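Local coordinates for trwC protein (Escherichia coli, PDB 1OMH) that recognises and processes the origin-of-transfer DNA of a conjugative plasmid, probably nicking one strand of it, in its N-terminal relaxase domain, at residues Ile82-Thr87 with Asp183-Ala188; Phe88-Ser93 with Lys108-Ala113; Leu118-Ala123 with Thr189-Ala194. One frame throughout, in Å; residues are numbered along the deposited sequence.

Interaction 1: residues Ile82-Thr87 with Asp183-Ala188; sequences IGLDLT and DEIVKA. With nucleotides of chain A.
Asp-183 OD2 is gripped from two quarters: it accepts N2 of the guanine DG17 of chain A at 2.5 Å in a nearly straight bond (170°), and it also forms a salt bridge with Lys-181. The other carboxylate oxygen, OD1, takes N1 of the same base at 2.7 Å, with a somewhat bent N-H...O angle of 156°. An acidic residue suits this place because its two acceptors match the two adjacent N-H donors of guanine. An asparagine here would probably leave one of these donors without its acceptor and Lys-181 without a counter-charge.

One turn further along the helix, Val-186 spreads both methyls over one face of the thymine of DT18 of chain A, CG1 lying 3.7 Å from C2. Its branched side chain serves two sides at once, for CG2 also meets Leu-84 CD2 at 4.0 Å. Leu-84, with CG anti to its N (chi1 178°), extends from the strand toward the helix, and its CD2 reaches Ile-185 CG2 at 3.8 Å, the two side chains running past one another head to tail. Leu-86, two residues on and so on the same strand face, brings CD1 to that isoleucine methyl at 4.3 Å. Asp-85 between them serves the other face, where its OD2 bonds His-163, a metal ligand in another structure of this protein.

The short helix thus reads guanine with its first residue and packs by its aliphatic side on an inner strand of the antiparallel five-stranded sheet (order 1-3-5-4-2) of this relaxase domain, a member of the Rep clan.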
loop_
_atom_site.group_PDB
_atom_site.type_symbol
_atom_site.label_atom_id
_atom_site.label_comp_id
_atom_site.label_asym_id
_atom_site.label_seq_id
_atom_site.Cartn_x
_atom_site.Cartn_y
_atom_site.Cartn_z
ATOM N N ILE B 82 9.987 -9.394 8.852
ATOM C CA ILE B 82 9.445 -10.327 7.880
ATOM C C ILE B 82 9.168 -9.672 6.541
ATOM O O ILE B 82 8.948 -10.361 5.543
ATOM C CB ILE B 82 8.137 -10.953 8.402
ATOM C CG1 ILE B 82 7.056 -9.877 8.538
ATOM C CG2 ILE B 82 8.384 -11.593 9.765
ATOM C CD1 ILE B 82 5.693 -10.420 8.966
ATOM N N GLY B 83 9.170 -8.344 6.522
ATOM C CA GLY B 83 8.924 -7.645 5.279
ATOM C C GLY B 83 8.690 -6.153 5.419
ATOM O O GLY B 83 8.883 -5.557 6.479
ATOM N N LEU B 84 8.261 -5.559 4.315
ATOM C CA LEU B 84 7.986 -4.136 4.243
ATOM C C LEU B 84 6.704 -3.981 3.450
ATOM O O LEU B 84 6.633 -4.391 2.291
ATOM C CB LEU B 84 9.133 -3.425 3.518
ATOM C CG LEU B 84 8.981 -1.919 3.301
ATOM C CD1 LEU B 84 8.843 -1.219 4.653
ATOM C CD2 LEU B 84 10.189 -1.391 2.533
ATOM N N ASP B 85 5.689 -3.408 4.079
ATOM C CA ASP B 85 4.416 -3.205 3.411
ATOM C C ASP B 85 4.324 -1.801 2.834
ATOM O O ASP B 85 4.460 -0.817 3.559
ATOM C CB ASP B 85 3.260 -3.426 4.391
ATOM C CG ASP B 85 1.887 -3.259 3.734
ATOM O OD1 ASP B 85 1.809 -3.173 2.490
ATOM O OD2 ASP B 85 0.880 -3.227 4.471
ATOM N N LEU B 86 4.122 -1.713 1.524
ATOM C CA LEU B 86 3.954 -0.423 0.874
ATOM C C LEU B 86 2.469 -0.379 0.507
ATOM O O LEU B 86 2.001 -1.142 -0.342
ATOM C CB LEU B 86 4.831 -0.309 -0.381
ATOM C CG LEU B 86 6.362 -0.302 -0.233
ATOM C CD1 LEU B 86 7.006 0.060 -1.566
ATOM C CD2 LEU B 86 6.793 0.696 0.820
ATOM N N THR B 87 1.729 0.498 1.174
ATOM C CA THR B 87 0.297 0.630 0.938
ATOM C C THR B 87 -0.014 1.810 0.026
ATOM O O THR B 87 0.163 2.967 0.414
ATOM C CB THR B 87 -0.454 0.820 2.265
ATOM O OG1 THR B 87 -0.231 -0.324 3.096
ATOM C CG2 THR B 87 -1.948 0.997 2.023
ATOM N N ASP B 183 16.756 0.572 3.489
ATOM C CA ASP B 183 17.066 1.996 3.522
ATOM C C ASP B 183 16.605 2.791 2.316
ATOM O O ASP B 183 15.784 3.705 2.442
ATOM C CB ASP B 183 18.572 2.194 3.705
ATOM C CG ASP B 183 19.051 1.730 5.058
ATOM O OD1 ASP B 183 18.431 0.796 5.623
ATOM O OD2 ASP B 183 20.052 2.284 5.553
ATOM N N GLU B 184 17.133 2.450 1.147
ATOM C CA GLU B 184 16.797 3.169 -0.075
ATOM C C GLU B 184 15.304 3.213 -0.371
ATOM O O GLU B 184 14.791 4.234 -0.818
ATOM C CB GLU B 184 17.539 2.563 -1.269
ATOM C CG GLU B 184 19.020 2.917 -1.343
ATOM C CD GLU B 184 19.260 4.395 -1.614
ATOM O OE1 GLU B 184 19.468 5.161 -0.650
ATOM O OE2 GLU B 184 19.234 4.793 -2.797
ATOM N N ILE B 185 14.606 2.111 -0.128
ATOM C CA ILE B 185 13.169 2.084 -0.387
ATOM C C ILE B 185 12.399 2.917 0.640
ATOM O O ILE B 185 11.633 3.808 0.272
ATOM C CB ILE B 185 12.641 0.636 -0.400
ATOM C CG1 ILE B 185 13.294 -0.122 -1.562
ATOM C CG2 ILE B 185 11.099 0.627 -0.552
ATOM C CD1 ILE B 185 13.020 -1.606 -1.576
ATOM N N VAL B 186 12.615 2.646 1.922
ATOM C CA VAL B 186 11.924 3.381 2.983
ATOM C C VAL B 186 12.098 4.896 2.844
ATOM O O VAL B 186 11.118 5.645 2.842
ATOM C CB VAL B 186 12.427 2.948 4.384
ATOM C CG1 VAL B 186 11.801 3.825 5.470
ATOM C CG2 VAL B 186 12.082 1.496 4.627
ATOM N N LYS B 187 13.344 5.345 2.729
ATOM C CA LYS B 187 13.635 6.771 2.599
ATOM C C LYS B 187 13.113 7.390 1.308
ATOM O O LYS B 187 13.014 8.608 1.191
ATOM C CB LYS B 187 15.145 7.007 2.718
ATOM C CG LYS B 187 15.672 6.709 4.118
ATOM C CD LYS B 187 17.182 6.911 4.231
ATOM C CE LYS B 187 17.642 6.791 5.686
ATOM N NZ LYS B 187 19.126 6.879 5.822
ATOM N N ALA B 188 12.776 6.546 0.341
ATOM C CA ALA B 188 12.255 7.021 -0.937
ATOM C C ALA B 188 10.728 6.916 -1.005
ATOM O O ALA B 188 10.144 7.007 -2.082
ATOM C CB ALA B 188 12.882 6.220 -2.077
ATOM P P DT A 18 14.772 7.744 13.108
ATOM O OP1 DT A 18 15.406 9.081 13.218
ATOM O OP2 DT A 18 13.438 7.510 13.719
ATOM O "O5'" DT A 18 14.711 7.307 11.566
ATOM C "C5'" DT A 18 15.669 7.800 10.614
ATOM C "C4'" DT A 18 15.478 7.162 9.251
ATOM O "O4'" DT A 18 15.491 5.713 9.353
ATOM C "C3'" DT A 18 14.136 7.523 8.590
ATOM O "O3'" DT A 18 14.500 8.301 7.429
ATOM C "C2'" DT A 18 13.762 6.277 7.801
ATOM C "C1'" DT A 18 14.689 5.205 8.314
ATOM N N1 DT A 18 14.292 3.807 8.534
ATOM C C2 DT A 18 14.745 2.924 7.574
ATOM O O2 DT A 18 15.457 3.258 6.638
ATOM N N3 DT A 18 14.339 1.632 7.744
ATOM C C4 DT A 18 13.553 1.131 8.758
ATOM O O4 DT A 18 13.272 -0.068 8.769
ATOM C C5 DT A 18 13.124 2.102 9.747
ATOM C C7 DT A 18 12.270 1.641 10.890
ATOM C C6 DT A 18 13.512 3.379 9.591
ATOM P P DG A 17 15.300 1.938 16.763
ATOM O OP1 DG A 17 15.511 2.616 18.066
ATOM O OP2 DG A 17 13.994 1.304 16.473
ATOM O "O5'" DG A 17 15.602 2.992 15.606
ATOM C "C5'" DG A 17 16.544 4.052 15.790
ATOM C "C4'" DG A 17 16.847 4.701 14.459
ATOM O "O4'" DG A 17 17.305 3.672 13.562
ATOM C "C3'" DG A 17 15.623 5.322 13.779
ATOM O "O3'" DG A 17 15.827 6.745 13.810
ATOM C "C2'" DG A 17 15.874 5.069 12.304
ATOM C "C1'" DG A 17 16.872 3.956 12.254
ATOM N N9 DG A 17 16.521 2.723 11.571
ATOM C C8 DG A 17 15.700 1.689 11.960
ATOM N N7 DG A 17 15.717 0.689 11.116
ATOM C C5 DG A 17 16.575 1.113 10.109
ATOM C C6 DG A 17 17.003 0.468 8.920
ATOM O O6 DG A 17 16.702 -0.660 8.497
ATOM N N1 DG A 17 17.878 1.277 8.190
ATOM C C2 DG A 17 18.285 2.539 8.558
ATOM N N2 DG A 17 19.127 3.177 7.737
ATOM N N3 DG A 17 17.893 3.138 9.656
ATOM C C4 DG A 17 17.051 2.373 10.375
ATOM P P DA A 19 13.791 9.702 7.100
ATOM O OP1 DA A 19 14.438 10.194 5.857
ATOM O OP2 DA A 19 13.852 10.515 8.327
ATOM O "O5'" DA A 19 12.263 9.368 6.766
ATOM C "C5'" DA A 19 11.824 8.860 5.483
ATOM C "C4'" DA A 19 10.482 8.185 5.665
ATOM O "O4'" DA A 19 10.643 7.294 6.761
ATOM C "C3'" DA A 19 9.244 9.045 5.964
ATOM O "O3'" DA A 19 8.369 8.641 4.896
ATOM C "C2'" DA A 19 8.500 8.244 7.024
ATOM C "C1'" DA A 19 9.519 7.269 7.579
ATOM N N9 DA A 19 10.016 7.346 8.939
ATOM C C8 DA A 19 10.580 8.361 9.670
ATOM N N7 DA A 19 11.032 7.971 10.838
ATOM C C5 DA A 19 10.719 6.618 10.879
ATOM C C6 DA A 19 10.941 5.618 11.840
ATOM N N6 DA A 19 11.557 5.829 13.006
ATOM N N1 DA A 19 10.504 4.374 11.561
ATOM C C2 DA A 19 9.885 4.151 10.393
ATOM N N3 DA A 19 9.623 5.006 9.408
ATOM C C4 DA A 19 10.073 6.234 9.724
#

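Interaction 2: residues Phe88-Ser93 with Lys108-Ala113; sequences FSAPKS and KAHDRA. With nucleotides of chain A.
Van der Waals contacts of His-110 join helix 104-122 to the end of strand 81-89. Its CE1 lies 3.7 Å from Phe-88 O, which sits at the ring edge in the imidazole plane, and 4.3 Å from Phe-88 CB. Ala-90 CB approaches the same ring obliquely, 4.4 Å from ND1; alanine's single methyl fits where the helix lies close behind. With CG anti to its N (chi1 165°), His-110 holds its ring out toward residues 88-90. Its side chain is about 5 Å from that of His-161, a metal ligand in another structure of this protein; no metal is bound here. The Phe-88 ring itself turns to Tyr-196, the two planes at about 55°, and packs on Val-114, Thr-117 and Leu-118 of the same long helix.

Hydrogen bonds fix the imidazole from both sides, ND1 pairing with Tyr-196 OH and NE2 with Thr-162 OG1. Both ring nitrogens are therefore satisfied within the buried interior, which probably restricts rotation of the ring.

DNA contacts occupy the other side of residues 88-93. Ser-89 O accepts N3 of the thymine DT23 of chain A in a weak bond of 3.1 Å, bent to 135°. Lys-92, bent at its second and third torsions, curls over the sugar of DT23, so that CE comes 3.1 Å from its O3' and NZ bonds OP1 of DC24 of chain A at 2.9 Å. Gln-159 OE1 and Pro-158 O also hold this ammonium group.

The chemistry divides the segment in two: an imidazole held at both nitrogens comes from the helix to the inner side of residues 88-90, while a backbone carbonyl and a lysine, suited to a base N-H and a phosphate, face the DNA.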
loop_
_atom_site.group_PDB
_atom_site.type_symbol
_atom_site.label_atom_id
_atom_site.label_comp_id
_atom_site.label_asym_id
_atom_site.label_seq_id
_atom_site.Cartn_x
_atom_site.Cartn_y
_atom_site.Cartn_z
ATOM N N PHE B 88 -0.467 1.491 -1.184
ATOM C CA PHE B 88 -0.829 2.478 -2.196
ATOM C C PHE B 88 -2.338 2.717 -2.146
ATOM O O PHE B 88 -3.113 1.789 -2.335
ATOM C CB PHE B 88 -0.490 1.972 -3.606
ATOM C CG PHE B 88 0.966 1.723 -3.842
ATOM C CD1 PHE B 88 1.569 0.543 -3.408
ATOM C CD2 PHE B 88 1.738 2.666 -4.512
ATOM C CE1 PHE B 88 2.927 0.306 -3.642
ATOM C CE2 PHE B 88 3.099 2.438 -4.748
ATOM C CZ PHE B 88 3.690 1.258 -4.313
ATOM N N SER B 89 -2.747 3.961 -1.927
ATOM C CA SER B 89 -4.166 4.287 -1.866
ATOM C C SER B 89 -4.508 5.376 -2.876
ATOM O O SER B 89 -3.828 6.391 -2.966
ATOM C CB SER B 89 -4.528 4.757 -0.460
ATOM O OG SER B 89 -4.204 3.747 0.486
ATOM N N ALA B 90 -5.569 5.153 -3.635
ATOM C CA ALA B 90 -6.008 6.109 -4.636
ATOM C C ALA B 90 -6.815 7.242 -4.017
ATOM O O ALA B 90 -7.328 7.117 -2.897
ATOM C CB ALA B 90 -6.847 5.399 -5.680
ATOM N N PRO B 91 -6.905 8.381 -4.723
ATOM C CA PRO B 91 -7.672 9.528 -4.236
ATOM C C PRO B 91 -9.105 9.011 -4.088
ATOM O O PRO B 91 -9.488 8.076 -4.783
ATOM C CB PRO B 91 -7.545 10.531 -5.373
ATOM C CG PRO B 91 -6.161 10.244 -5.904
ATOM C CD PRO B 91 -6.131 8.738 -5.928
ATOM N N LYS B 92 -9.890 9.605 -3.197
ATOM C CA LYS B 92 -11.262 9.140 -2.973
ATOM C C LYS B 92 -12.135 9.178 -4.229
ATOM O O LYS B 92 -12.874 8.234 -4.493
ATOM C CB LYS B 92 -11.928 9.960 -1.855
ATOM C CG LYS B 92 -13.335 9.480 -1.482
ATOM C CD LYS B 92 -13.327 8.059 -0.901
ATOM C CE LYS B 92 -12.528 7.988 0.407
ATOM N NZ LYS B 92 -12.632 6.655 1.061
ATOM N N SER B 93 -12.064 10.266 -4.992
ATOM C CA SER B 93 -12.864 10.375 -6.216
ATOM C C SER B 93 -12.573 9.213 -7.152
ATOM O O SER B 93 -13.467 8.714 -7.839
ATOM C CB SER B 93 -12.569 11.684 -6.947
ATOM O OG SER B 93 -11.223 11.729 -7.387
ATOM N N LYS B 108 -7.713 -1.235 -13.286
ATOM C CA LYS B 108 -6.506 -1.589 -14.025
ATOM C C LYS B 108 -5.496 -0.437 -13.978
ATOM O O LYS B 108 -4.286 -0.666 -13.913
ATOM C CB LYS B 108 -6.856 -1.907 -15.482
ATOM C CG LYS B 108 -5.644 -2.184 -16.359
ATOM N N ALA B 109 -5.994 0.796 -14.021
ATOM C CA ALA B 109 -5.127 1.970 -13.976
ATOM C C ALA B 109 -4.346 1.983 -12.662
ATOM O O ALA B 109 -3.139 2.242 -12.644
ATOM C CB ALA B 109 -5.953 3.244 -14.112
ATOM N N HIS B 110 -5.046 1.707 -11.568
ATOM C CA HIS B 110 -4.439 1.659 -10.241
ATOM C C HIS B 110 -3.387 0.549 -10.195
ATOM O O HIS B 110 -2.259 0.775 -9.762
ATOM C CB HIS B 110 -5.522 1.394 -9.184
ATOM C CG HIS B 110 -4.981 0.976 -7.850
ATOM N ND1 HIS B 110 -4.491 1.872 -6.925
ATOM C CD2 HIS B 110 -4.840 -0.251 -7.297
ATOM C CE1 HIS B 110 -4.069 1.214 -5.858
ATOM N NE2 HIS B 110 -4.271 -0.075 -6.059
ATOM N N ASP B 111 -3.760 -0.649 -10.641
ATOM C CA ASP B 111 -2.837 -1.777 -10.640
ATOM C C ASP B 111 -1.556 -1.465 -11.410
ATOM O O ASP B 111 -0.463 -1.819 -10.973
ATOM C CB ASP B 111 -3.495 -3.025 -11.239
ATOM C CG ASP B 111 -4.625 -3.562 -10.380
ATOM O OD1 ASP B 111 -4.738 -3.149 -9.208
ATOM O OD2 ASP B 111 -5.396 -4.412 -10.872
ATOM N N ARG B 112 -1.689 -0.806 -12.557
ATOM C CA ARG B 112 -0.516 -0.458 -13.359
ATOM C C ARG B 112 0.368 0.544 -12.625
ATOM O O ARG B 112 1.585 0.377 -12.571
ATOM C CB ARG B 112 -0.941 0.129 -14.705
ATOM C CG ARG B 112 -1.528 -0.884 -15.673
ATOM C CD ARG B 112 -2.072 -0.191 -16.916
ATOM N NE ARG B 112 -2.525 -1.139 -17.931
ATOM C CZ ARG B 112 -3.196 -0.794 -19.024
ATOM N NH1 ARG B 112 -3.498 0.478 -19.243
ATOM N NH2 ARG B 112 -3.562 -1.716 -19.902
ATOM N N ALA B 113 -0.241 1.580 -12.057
ATOM C CA ALA B 113 0.528 2.585 -11.336
ATOM C C ALA B 113 1.296 1.925 -10.193
ATOM O O ALA B 113 2.441 2.286 -9.923
ATOM C CB ALA B 113 -0.388 3.681 -10.807
ATOM P P DT A 23 -8.156 13.705 1.345
ATOM O OP1 DT A 23 -8.716 13.866 -0.019
ATOM O OP2 DT A 23 -8.439 14.726 2.380
ATOM O "O5'" DT A 23 -8.530 12.251 1.903
ATOM C "C5'" DT A 23 -9.906 11.779 1.963
ATOM C "C4'" DT A 23 -9.960 10.311 1.587
ATOM O "O4'" DT A 23 -9.222 10.157 0.368
ATOM C "C3'" DT A 23 -9.410 9.271 2.583
ATOM O "O3'" DT A 23 -10.517 8.370 2.753
ATOM C "C2'" DT A 23 -8.700 8.262 1.695
ATOM C "C1'" DT A 23 -8.512 8.949 0.356
ATOM N N1 DT A 23 -7.176 9.200 -0.215
ATOM C C2 DT A 23 -6.285 8.162 -0.331
ATOM O O2 DT A 23 -6.478 7.063 0.157
ATOM N N3 DT A 23 -5.155 8.461 -1.054
ATOM C C4 DT A 23 -4.832 9.677 -1.633
ATOM O O4 DT A 23 -3.798 9.781 -2.290
ATOM C C5 DT A 23 -5.785 10.742 -1.403
ATOM C C7 DT A 23 -5.518 12.105 -1.960
ATOM C C6 DT A 23 -6.882 10.456 -0.702
ATOM P P DC A 24 -10.885 7.700 4.168
ATOM O OP1 DC A 24 -11.699 6.528 3.751
ATOM O OP2 DC A 24 -11.482 8.743 5.041
ATOM O "O5'" DC A 24 -9.521 7.200 4.827
ATOM C "C5'" DC A 24 -8.878 5.969 4.458
ATOM C "C4'" DC A 24 -7.552 5.878 5.175
ATOM O "O4'" DC A 24 -6.877 7.141 4.999
ATOM C "C3'" DC A 24 -7.663 5.658 6.690
ATOM O "O3'" DC A 24 -7.072 4.353 6.877
ATOM C "C2'" DC A 24 -6.533 6.502 7.259
ATOM C "C1'" DC A 24 -6.159 7.478 6.166
ATOM N N1 DC A 24 -6.254 8.926 6.404
ATOM C C2 DC A 24 -5.256 9.526 7.177
ATOM O O2 DC A 24 -4.410 8.806 7.711
ATOM N N3 DC A 24 -5.241 10.871 7.313
ATOM C C4 DC A 24 -6.182 11.609 6.722
ATOM N N4 DC A 24 -6.113 12.934 6.854
ATOM C C5 DC A 24 -7.237 11.019 5.962
ATOM C C6 DC A 24 -7.240 9.686 5.840
#

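Interaction 3: residues Leu118-Ala123 with Thr189-Ala194; sequences LEQAEA and TRYLGA. With nucleotides of chain A.
An antiparallel helix pair, its local axes 10.1 Å apart and crossing at 148°, is joined here chiefly by Leu-192 against Gln-120 and Ala-121. Leu-192 divides its methyls between the two: CD1 rests on Ala-121 CB at 3.9 Å, and CD2 reaches Gln-120 CB at 4.0 Å. The small alanine lets the leucine fork come close to the opposing helix.

Nearer the surface the contact turns polar. The Gln-120 side chain lies roughly perpendicular to that of Tyr-191, its amide inclined 59° to the ring and OE1 at the ring edge, 3.7 Å from the tyrosine OH. A water bridges them, donating to Gln-120 OE1 at 3.1 Å and bonding Tyr-191 OH at 2.6 Å.

The other side of helix 189-206 meets DNA. The Arg-190 guanidinium lays one face over C6 of DT21 of chain A, and Gly-193 brings its backbone close to the same thymine, where a CB would clash with O4.

Around the pair, Leu-192 also packs on Leu-2 of the edge strand 2-8. Leu-118 leans on Leu-86 and Phe-88 of strand 81-89, and with Glu-119 it touches Gln-37 of strand 34-37 at the other edge of the sheet.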
loop_
_atom_site.group_PDB
_atom_site.type_symbol
_atom_site.label_atom_id
_atom_site.label_comp_id
_atom_site.label_asym_id
_atom_site.label_seq_id
_atom_site.Cartn_x
_atom_site.Cartn_y
_atom_site.Cartn_z
ATOM N N LEU B 118 6.494 -0.092 -8.101
ATOM C CA LEU B 118 7.247 -1.168 -7.478
ATOM C C LEU B 118 8.497 -1.519 -8.280
ATOM O O LEU B 118 9.471 -2.031 -7.728
ATOM C CB LEU B 118 6.356 -2.405 -7.296
ATOM C CG LEU B 118 5.262 -2.252 -6.232
ATOM C CD1 LEU B 118 4.356 -3.463 -6.242
ATOM C CD2 LEU B 118 5.903 -2.073 -4.858
ATOM N N GLU B 119 8.468 -1.254 -9.581
ATOM C CA GLU B 119 9.631 -1.530 -10.420
ATOM C C GLU B 119 10.752 -0.605 -9.965
ATOM O O GLU B 119 11.912 -0.997 -9.906
ATOM C CB GLU B 119 9.325 -1.257 -11.892
ATOM C CG GLU B 119 8.497 -2.322 -12.593
ATOM C CD GLU B 119 8.346 -2.041 -14.078
ATOM O OE1 GLU B 119 9.374 -2.018 -14.788
ATOM O OE2 GLU B 119 7.206 -1.835 -14.537
ATOM N N GLN B 120 10.389 0.628 -9.635
ATOM C CA GLN B 120 11.368 1.601 -9.186
ATOM C C GLN B 120 11.817 1.331 -7.760
ATOM O O GLN B 120 12.951 1.649 -7.379
ATOM C CB GLN B 120 10.806 3.014 -9.349
ATOM C CG GLN B 120 10.726 3.396 -10.825
ATOM C CD GLN B 120 10.233 4.806 -11.070
ATOM O OE1 GLN B 120 10.736 5.766 -10.488
ATOM N NE2 GLN B 120 9.249 4.939 -11.951
ATOM N N ALA B 121 10.934 0.736 -6.966
ATOM C CA ALA B 121 11.296 0.393 -5.600
ATOM C C ALA B 121 12.289 -0.766 -5.716
ATOM O O ALA B 121 13.252 -0.852 -4.955
ATOM C CB ALA B 121 10.059 -0.047 -4.817
ATOM N N GLU B 122 12.058 -1.644 -6.691
ATOM C CA GLU B 122 12.942 -2.790 -6.889
ATOM C C GLU B 122 14.336 -2.359 -7.351
ATOM O O GLU B 122 15.338 -2.982 -7.002
ATOM C CB GLU B 122 12.333 -3.766 -7.900
ATOM C CG GLU B 122 13.204 -4.988 -8.184
ATOM C CD GLU B 122 12.501 -6.017 -9.044
ATOM O OE1 GLU B 122 11.910 -5.626 -10.067
ATOM O OE2 GLU B 122 12.546 -7.216 -8.704
ATOM N N ALA B 123 14.398 -1.293 -8.139
ATOM C CA ALA B 123 15.680 -0.789 -8.615
ATOM C C ALA B 123 16.490 -0.304 -7.415
ATOM O O ALA B 123 17.696 -0.080 -7.518
ATOM C CB ALA B 123 15.465 0.356 -9.608
ATOM N N THR B 189 10.084 6.722 0.142
ATOM C CA THR B 189 8.622 6.591 0.185
ATOM C C THR B 189 7.897 7.791 -0.421
ATOM O O THR B 189 6.962 7.630 -1.212
ATOM C CB THR B 189 8.115 6.406 1.631
ATOM O OG1 THR B 189 8.668 5.205 2.179
ATOM C CG2 THR B 189 6.590 6.311 1.653
ATOM N N ARG B 190 8.316 8.992 -0.040
ATOM C CA ARG B 190 7.702 10.203 -0.572
ATOM C C ARG B 190 7.848 10.218 -2.089
ATOM O O ARG B 190 6.886 10.477 -2.810
ATOM C CB ARG B 190 8.376 11.444 0.024
ATOM C CG ARG B 190 8.175 12.715 -0.782
ATOM C CD ARG B 190 6.896 13.416 -0.418
ATOM N NE ARG B 190 6.971 14.001 0.916
ATOM C CZ ARG B 190 6.059 14.826 1.420
ATOM N NH1 ARG B 190 5.001 15.167 0.697
ATOM N NH2 ARG B 190 6.203 15.305 2.648
ATOM N N TYR B 191 9.056 9.933 -2.571
ATOM C CA TYR B 191 9.319 9.921 -4.007
ATOM C C TYR B 191 8.509 8.860 -4.742
ATOM O O TYR B 191 7.994 9.111 -5.829
ATOM C CB TYR B 191 10.804 9.678 -4.285
ATOM C CG TYR B 191 11.120 9.557 -5.765
ATOM C CD1 TYR B 191 11.255 10.690 -6.562
ATOM C CD2 TYR B 191 11.259 8.306 -6.368
ATOM C CE1 TYR B 191 11.520 10.579 -7.930
ATOM C CE2 TYR B 191 11.524 8.185 -7.726
ATOM C CZ TYR B 191 11.652 9.323 -8.501
ATOM O OH TYR B 191 11.905 9.202 -9.849
ATOM N N LEU B 192 8.415 7.664 -4.166
ATOM C CA LEU B 192 7.664 6.593 -4.808
ATOM C C LEU B 192 6.169 6.903 -4.811
ATOM O O LEU B 192 5.447 6.488 -5.718
ATOM C CB LEU B 192 7.951 5.256 -4.119
ATOM C CG LEU B 192 9.400 4.779 -4.303
ATOM C CD1 LEU B 192 9.678 3.595 -3.395
ATOM C CD2 LEU B 192 9.648 4.415 -5.766
ATOM N N GLY B 193 5.709 7.639 -3.803
ATOM C CA GLY B 193 4.305 8.013 -3.759
ATOM C C GLY B 193 4.013 8.966 -4.909
ATOM O O GLY B 193 2.925 8.958 -5.496
ATOM N N ALA B 194 5.005 9.788 -5.242
ATOM C CA ALA B 194 4.864 10.756 -6.326
ATOM C C ALA B 194 4.844 10.021 -7.660
ATOM O O ALA B 194 4.169 10.438 -8.600
ATOM C CB ALA B 194 6.009 11.765 -6.281
ATOM P P DT A 20 7.181 9.581 4.352
ATOM O OP1 DT A 20 6.096 8.635 3.993
ATOM O OP2 DT A 20 7.800 10.422 3.308
ATOM O "O5'" DT A 20 6.710 10.485 5.580
ATOM C "C5'" DT A 20 5.569 10.152 6.389
ATOM C "C4'" DT A 20 5.336 11.258 7.392
ATOM O "O4'" DT A 20 6.603 11.516 8.030
ATOM C "C3'" DT A 20 4.919 12.585 6.737
ATOM O "O3'" DT A 20 3.664 12.971 7.327
ATOM C "C2'" DT A 20 5.633 13.638 7.568
ATOM C "C1'" DT A 20 6.685 12.885 8.335
ATOM N N1 DT A 20 8.082 13.324 8.359
ATOM C C2 DT A 20 8.413 14.077 9.457
ATOM O O2 DT A 20 7.606 14.371 10.326
ATOM N N3 DT A 20 9.723 14.467 9.513
ATOM C C4 DT A 20 10.720 14.179 8.604
ATOM O O4 DT A 20 11.858 14.591 8.811
ATOM C C5 DT A 20 10.305 13.385 7.459
ATOM C C7 DT A 20 11.319 13.023 6.416
ATOM C C6 DT A 20 9.015 13.006 7.390
ATOM P P DT A 21 2.255 12.465 6.753
ATOM O OP1 DT A 21 1.311 12.990 7.775
ATOM O OP2 DT A 21 2.286 11.018 6.472
ATOM O "O5'" DT A 21 2.040 13.274 5.398
ATOM C "C5'" DT A 21 1.924 14.701 5.401
ATOM C "C4'" DT A 21 1.296 15.193 4.113
ATOM O "O4'" DT A 21 2.032 14.646 2.988
ATOM C "C3'" DT A 21 -0.160 14.755 3.907
ATOM O "O3'" DT A 21 -0.988 15.919 4.100
ATOM C "C2'" DT A 21 -0.266 14.614 2.398
ATOM C "C1'" DT A 21 1.158 14.428 1.895
ATOM N N1 DT A 21 1.501 13.155 1.205
ATOM C C2 DT A 21 0.758 12.820 0.081
ATOM O O2 DT A 21 -0.166 13.493 -0.342
ATOM N N3 DT A 21 1.142 11.654 -0.535
ATOM C C4 DT A 21 2.163 10.804 -0.159
ATOM O O4 DT A 21 2.389 9.789 -0.827
ATOM C C5 DT A 21 2.896 11.206 1.028
ATOM C C7 DT A 21 4.021 10.345 1.512
ATOM C C6 DT A 21 2.530 12.342 1.645
HETATM O O HOH W 1 10.680 8.488 -12.021
#

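How the interactions relate
Interactions 1 and 2 are buried and share strand 81-89, their centres about 19 Å apart; interaction 3 is only partly buried. Helix 104-122 serves interactions 2 and 3, and its Leu-118, in a segment of interaction 3, packs CD2 on strand residues of interactions 1 and 2, 4.1 Å from Leu-86 CD1 and 4.0 Å from Phe-88 CE1. Helices 183-187 and 189-206 follow one another, so interactions 1 and 3 are neighbours, with Ile-185 CD1 3.5 Å from Ala-121 O. Chemistry follows place: between protein segments interaction 1 is aliphatic packing, its polar bonds going to DNA; interaction 2 has a hydrogen-bonded imidazole, interaction 3 a water-bridged rim. In each, one segment also touches DNA.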